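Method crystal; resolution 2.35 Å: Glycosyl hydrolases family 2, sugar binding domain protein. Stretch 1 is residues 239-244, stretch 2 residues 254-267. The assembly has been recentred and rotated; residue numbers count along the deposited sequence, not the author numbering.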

# COMPACT_ATOMS: atom_id res chain seq x y z
N LYS A 239 -20.20 -15.21 -52.27
CA LYS A 239 -20.48 -15.45 -50.85
C LYS A 239 -21.59 -14.53 -50.34
O LYS A 239 -21.72 -13.39 -50.78
CB LYS A 239 -19.21 -15.26 -50.01
CG LYS A 239 -19.42 -15.32 -48.49
CD LYS A 239 -19.43 -16.76 -47.96
CE LYS A 239 -18.23 -17.03 -47.05
NZ LYS A 239 -18.02 -18.47 -46.74
N GLU A 240 -22.40 -15.03 -49.40
CA GLU A 240 -23.48 -14.25 -48.81
C GLU A 240 -23.61 -14.58 -47.33
O GLU A 240 -22.81 -15.34 -46.77
CB GLU A 240 -24.80 -14.49 -49.57
CG GLU A 240 -24.98 -15.92 -50.03
CD GLU A 240 -26.40 -16.20 -50.48
OE1 GLU A 240 -27.11 -15.24 -50.86
OE2 GLU A 240 -26.81 -17.39 -50.43
N PHE A 241 -24.63 -13.99 -46.69
CA PHE A 241 -24.85 -14.07 -45.25
C PHE A 241 -26.31 -13.75 -44.98
O PHE A 241 -26.98 -13.11 -45.79
CB PHE A 241 -23.94 -13.09 -44.48
CG PHE A 241 -24.44 -11.66 -44.44
CD1 PHE A 241 -25.35 -11.24 -43.47
CD2 PHE A 241 -23.99 -10.73 -45.37
CE1 PHE A 241 -25.81 -9.94 -43.44
CE2 PHE A 241 -24.44 -9.42 -45.34
CZ PHE A 241 -25.36 -9.02 -44.37
N SER A 242 -26.78 -14.16 -43.80
CA SER A 242 -28.20 -14.08 -43.49
C SER A 242 -28.49 -13.07 -42.38
O SER A 242 -27.62 -12.70 -41.60
CB SER A 242 -28.74 -15.45 -43.06
OG SER A 242 -30.13 -15.34 -42.80
N LEU A 243 -29.77 -12.68 -42.31
CA LEU A 243 -30.22 -11.63 -41.41
C LEU A 243 -31.70 -11.86 -41.12
O LEU A 243 -32.52 -11.77 -42.04
CB LEU A 243 -30.01 -10.27 -42.05
CG LEU A 243 -29.95 -9.06 -41.12
CD1 LEU A 243 -28.61 -9.06 -40.43
CD2 LEU A 243 -30.16 -7.79 -41.91
N ARG A 244 -32.05 -12.16 -39.86
CA ARG A 244 -33.44 -12.41 -39.49
C ARG A 244 -33.84 -11.55 -38.29
O ARG A 244 -33.05 -11.36 -37.37
CB ARG A 244 -33.66 -13.88 -39.15
CG ARG A 244 -33.40 -14.83 -40.29
CD ARG A 244 -33.71 -16.27 -39.89
NE ARG A 244 -32.55 -17.14 -40.07
CZ ARG A 244 -32.25 -17.75 -41.22
NH1 ARG A 244 -33.03 -17.58 -42.28
NH2 ARG A 244 -31.16 -18.52 -41.31
N ASN A 254 -39.49 -10.89 -40.38
CA ASN A 254 -38.88 -10.49 -41.63
C ASN A 254 -37.54 -11.20 -41.76
O ASN A 254 -36.93 -11.55 -40.75
CB ASN A 254 -38.71 -8.98 -41.69
CG ASN A 254 -38.80 -8.43 -43.10
OD1 ASN A 254 -37.86 -8.58 -43.88
ND2 ASN A 254 -39.92 -7.78 -43.42
N SER A 255 -37.09 -11.42 -42.99
CA SER A 255 -35.87 -12.18 -43.22
C SER A 255 -35.22 -11.69 -44.51
O SER A 255 -35.91 -11.24 -45.44
CB SER A 255 -36.13 -13.69 -43.28
OG SER A 255 -34.93 -14.42 -43.56
N ILE A 256 -33.89 -11.77 -44.54
CA ILE A 256 -33.07 -11.35 -45.67
C ILE A 256 -31.88 -12.29 -45.77
O ILE A 256 -31.37 -12.78 -44.76
CB ILE A 256 -32.58 -9.88 -45.56
CG1 ILE A 256 -33.75 -8.89 -45.50
CG2 ILE A 256 -31.66 -9.52 -46.72
CD1 ILE A 256 -33.36 -7.47 -45.09
N SER A 257 -31.47 -12.58 -46.99
CA SER A 257 -30.12 -13.04 -47.27
C SER A 257 -29.49 -12.03 -48.21
O SER A 257 -30.17 -11.49 -49.09
CB SER A 257 -30.10 -14.43 -47.88
OG SER A 257 -28.95 -14.58 -48.69
N SER A 258 -28.20 -11.75 -48.04
CA SER A 258 -27.56 -10.72 -48.83
C SER A 258 -26.11 -11.07 -49.08
O SER A 258 -25.49 -11.80 -48.31
CB SER A 258 -27.67 -9.35 -48.16
OG SER A 258 -27.36 -8.31 -49.08
N GLU A 259 -25.58 -10.54 -50.17
CA GLU A 259 -24.18 -10.77 -50.51
C GLU A 259 -23.27 -10.08 -49.50
O GLU A 259 -23.57 -8.99 -48.99
CB GLU A 259 -23.88 -10.27 -51.93
CG GLU A 259 -22.55 -10.77 -52.48
CD GLU A 259 -22.10 -10.03 -53.73
OE1 GLU A 259 -21.19 -10.54 -54.43
OE2 GLU A 259 -22.64 -8.94 -54.02
N LEU A 260 -22.15 -10.72 -49.22
CA LEU A 260 -21.21 -10.22 -48.23
C LEU A 260 -20.39 -9.10 -48.85
O LEU A 260 -19.57 -9.34 -49.73
CB LEU A 260 -20.31 -11.36 -47.75
CG LEU A 260 -19.53 -11.23 -46.44
CD1 LEU A 260 -18.83 -12.55 -46.17
CD2 LEU A 260 -18.51 -10.09 -46.44
N THR A 261 -20.61 -7.87 -48.38
CA THR A 261 -19.81 -6.72 -48.79
C THR A 261 -19.39 -5.94 -47.55
O THR A 261 -20.07 -5.97 -46.53
CB THR A 261 -20.57 -5.81 -49.77
OG1 THR A 261 -19.69 -4.79 -50.25
CG2 THR A 261 -21.76 -5.17 -49.09
N GLU A 262 -18.25 -5.22 -47.66
CA GLU A 262 -17.56 -4.73 -46.47
C GLU A 262 -18.48 -3.92 -45.57
O GLU A 262 -18.51 -4.11 -44.36
CB GLU A 262 -16.33 -3.90 -46.84
CG GLU A 262 -15.53 -3.52 -45.59
CD GLU A 262 -14.37 -2.57 -45.84
OE1 GLU A 262 -13.21 -3.04 -45.79
OE2 GLU A 262 -14.62 -1.37 -46.08
N ILE A 263 -19.24 -3.00 -46.16
CA ILE A 263 -20.30 -2.33 -45.44
C ILE A 263 -21.59 -2.53 -46.22
O ILE A 263 -21.60 -2.47 -47.46
CB ILE A 263 -20.00 -0.83 -45.19
CG1 ILE A 263 -21.05 -0.21 -44.26
CG2 ILE A 263 -19.89 -0.08 -46.50
CD1 ILE A 263 -20.91 -0.59 -42.78
N SER A 264 -22.67 -2.82 -45.49
CA SER A 264 -23.97 -3.11 -46.06
C SER A 264 -25.02 -2.31 -45.31
O SER A 264 -24.78 -1.80 -44.21
CB SER A 264 -24.29 -4.60 -45.97
OG SER A 264 -23.14 -5.40 -46.18
N SER A 265 -26.20 -2.20 -45.91
CA SER A 265 -27.30 -1.49 -45.28
C SER A 265 -28.60 -2.09 -45.75
O SER A 265 -28.72 -2.50 -46.91
CB SER A 265 -27.25 0.01 -45.60
OG SER A 265 -26.00 0.56 -45.22
N TYR A 266 -29.56 -2.17 -44.84
CA TYR A 266 -30.83 -2.83 -45.09
C TYR A 266 -31.89 -2.09 -44.30
O TYR A 266 -31.63 -1.66 -43.17
CB TYR A 266 -30.80 -4.31 -44.69
CG TYR A 266 -29.58 -5.02 -45.24
CD1 TYR A 266 -28.39 -5.07 -44.50
CD2 TYR A 266 -29.59 -5.60 -46.50
CE1 TYR A 266 -27.28 -5.70 -45.00
CE2 TYR A 266 -28.48 -6.23 -47.00
CZ TYR A 266 -27.32 -6.28 -46.25
OH TYR A 266 -26.20 -6.91 -46.75
N GLN A 267 -33.07 -1.91 -44.89
CA GLN A 267 -34.15 -1.22 -44.21
C GLN A 267 -35.45 -2.00 -44.35
O GLN A 267 -35.92 -2.24 -45.46
CB GLN A 267 -34.31 0.21 -44.72
CG GLN A 267 -35.06 1.07 -43.73
CD GLN A 267 -35.37 2.42 -44.30
OE1 GLN A 267 -36.53 2.78 -44.49
NE2 GLN A 267 -34.33 3.19 -44.59

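Stretch 2 forms two strands, and the first of them, 254-259, runs antiparallel to strand 240-244 at an axis angle of 155° and a closest approach of 4.6 Å. Near the beginning of stretch 2, Ser255 lies across from Arg244 in a non-hydrogen-bonded pair; Ser255 CA makes a CA-H...O contact with Leu243 O at 3.6 Å, and Ser255 OG sits 3.6 Å from Arg244 CG, against the aliphatic part of that long chain. Ile256 and Leu243 make the first hydrogen-bonded pair. Ile256 N donates to Leu243 O and Leu243 N to Ile256 O, both at 2.9 Å. The two side chains lie on the same face of the sheet, with Ile256 CB 4.4 Å from Leu243 CB. Ile256 O also accepts a weak bond from Ser242 OG at 3.5 Å.

Ser257, paired with Ser242, turns its side chain to the other face, where its OG comes within 2.9 Å of Glu240 OE1; its CA makes a CA-H...O contact with Phe241 O at 3.5 Å. Ser258 restores the ladder: Ser258 N to Phe241 O and Phe241 N to Ser258 O are both 2.9 Å. Glu259 pairs with Glu240, Glu259 CA lying 3.9 Å from Glu240 CA, but their side chains diverge. The backbone bonding nevertheless extends one step further, with Leu260 N donating almost linearly to Lys239 O at 3.1 Å. Leu260 CA lies at the edge of the Phe241 ring, and its CB is 4.4 Å from Phe241 CD2.

After the turn, strand 263-267 is no direct neighbour of strand 240-244, their axes coming no closer than 10.9 Å. Tyr266 spans the gap, its CZ 3.9 Å from Phe241 CZ and its CD1 4.2 Å from Leu243 CD2. Its OH hydrogen-bonds Ser258 OG at 3.0 Å, satisfying a polar group beside the buried Phe241.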